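Side-chain contact in Agap007691-pb (Anopheles gambiae, PDB 5C98), which adopts the serpin fold and may inhibit serine-type endopeptidases, although its actual function is unknown: residues A[153-156]-A[157-161]. Numbering follows the deposited sequence.
Sequences DFIG and EGDVF
Gly156 and Asp159 grip each other twice, in a short turn around 156-160 that belongs, within the serpin fold, to the connection from helix 133-146 to strand 169-177. It is a worked example of how a tight turn can be held by a side chain three residues further on. Asp159 N donates to Gly156 O at 3.0 Å, from well above the carbonyl plane. In return, Gly156 N donates to Asp159 OD2 at 2.9 Å and a nearly straight 163°, so that one backbone bond and one side-chain bond join the two residues in both directions. That oxygen is met on its anti side, and Lys286 binds it as well in a salt bridge, which probably steadies its negative charge. The carboxylate is brought back over the turn because CG stands anti to the carbonyl carbon (chi1 -64°). Asp159 OD2 thereby also lies 3.5 Å from Ile155 CB, where the two side chains pass in antiparallel fashion.

The tight part is apolar. Ile155 and Val160 meet in a roughly perpendicular crossing, both against Phe172 of strand 169-177, with Val140 of helix 133-146 beside the isoleucine and Met170 beside the valine. The other side is looser: Gly158 is exposed, and Glu157, bent at chi2 (90°), brings its OE1 only to within 3.9 Å of Gly156 C, a loose approach. Among the side-chain carbons, by contrast, Ile155 CD1 presses on Val160 CG1 at a snug 3.5 Å.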
loop_
_atom_site.group_PDB
_atom_site.type_symbol
_atom_site.label_atom_id
_atom_site.label_comp_id
_atom_site.label_asym_id
_atom_site.label_seq_id
_atom_site.Cartn_x
_atom_site.Cartn_y
_atom_site.Cartn_z
ATOM N N ASP A 153 0.657 -3.275 16.007
ATOM C CA ASP A 153 1.224 -2.015 16.497
ATOM C C ASP A 153 1.218 -1.030 15.332
ATOM O O ASP A 153 2.247 -0.685 14.750
ATOM C CB ASP A 153 2.628 -2.217 17.053
ATOM C CG ASP A 153 2.618 -2.631 18.505
ATOM O OD1 ASP A 153 2.493 -1.739 19.371
ATOM O OD2 ASP A 153 2.728 -3.846 18.775
ATOM N N PHE A 154 0.022 -0.580 14.988
ATOM C CA PHE A 154 -0.143 0.236 13.797
ATOM C C PHE A 154 0.677 1.530 13.874
ATOM O O PHE A 154 1.280 1.947 12.878
ATOM C CB PHE A 154 -1.645 0.502 13.602
ATOM C CG PHE A 154 -1.970 1.109 12.284
ATOM C CD1 PHE A 154 -1.764 2.446 12.080
ATOM C CD2 PHE A 154 -2.461 0.348 11.237
ATOM C CE1 PHE A 154 -2.014 3.027 10.867
ATOM C CE2 PHE A 154 -2.740 0.953 10.015
ATOM C CZ PHE A 154 -2.511 2.276 9.842
ATOM N N ILE A 155 0.674 2.207 15.031
ATOM C CA ILE A 155 1.359 3.487 15.204
ATOM C C ILE A 155 1.951 3.517 16.603
ATOM O O ILE A 155 1.580 2.735 17.479
ATOM C CB ILE A 155 0.491 4.768 15.020
ATOM C CG1 ILE A 155 -0.845 4.634 15.753
ATOM C CG2 ILE A 155 0.309 5.134 13.537
ATOM C CD1 ILE A 155 -1.462 5.982 16.090
ATOM N N GLY A 156 2.898 4.437 16.785
ATOM C CA GLY A 156 3.390 4.799 18.094
ATOM C C GLY A 156 2.789 6.127 18.532
ATOM O O GLY A 156 2.192 6.868 17.756
ATOM N N GLU A 157 2.950 6.416 19.821
ATOM C CA GLU A 157 2.426 7.669 20.348
ATOM C C GLU A 157 3.014 8.874 19.627
ATOM O O GLU A 157 2.330 9.892 19.453
ATOM C CB GLU A 157 2.695 7.750 21.846
ATOM C CG GLU A 157 1.667 7.007 22.679
ATOM C CD GLU A 157 2.023 5.552 22.947
ATOM O OE1 GLU A 157 2.912 4.995 22.257
ATOM O OE2 GLU A 157 1.412 4.963 23.867
ATOM N N GLY A 158 4.273 8.775 19.188
ATOM C CA GLY A 158 4.887 9.878 18.475
ATOM C C GLY A 158 4.182 10.241 17.181
ATOM O O GLY A 158 4.260 11.387 16.730
ATOM N N ASP A 159 3.480 9.283 16.567
ATOM C CA ASP A 159 2.844 9.548 15.284
ATOM C C ASP A 159 1.616 10.431 15.431
ATOM O O ASP A 159 1.182 11.047 14.447
ATOM C CB ASP A 159 2.451 8.229 14.605
ATOM C CG ASP A 159 3.647 7.374 14.250
ATOM O OD1 ASP A 159 4.565 7.894 13.585
ATOM O OD2 ASP A 159 3.688 6.186 14.651
ATOM N N VAL A 160 1.018 10.486 16.621
ATOM C CA VAL A 160 -0.176 11.291 16.849
ATOM C C VAL A 160 0.089 12.466 17.772
ATOM O O VAL A 160 -0.821 13.267 18.012
ATOM C CB VAL A 160 -1.352 10.447 17.378
ATOM C CG1 VAL A 160 -1.815 9.443 16.324
ATOM C CG2 VAL A 160 -0.974 9.761 18.688
ATOM N N PHE A 161 1.309 12.613 18.270
ATOM C CA PHE A 161 1.610 13.631 19.262
ATOM C C PHE A 161 1.670 15.025 18.646
ATOM O O PHE A 161 2.134 15.209 17.517
ATOM C CB PHE A 161 2.971 13.348 19.889
ATOM C CG PHE A 161 3.466 14.481 20.719
ATOM C CD1 PHE A 161 3.035 14.619 22.021
ATOM C CD2 PHE A 161 4.301 15.444 20.176
ATOM C CE1 PHE A 161 3.440 15.688 22.782
ATOM C CE2 PHE A 161 4.716 16.513 20.943
ATOM C CZ PHE A 161 4.283 16.635 22.245
#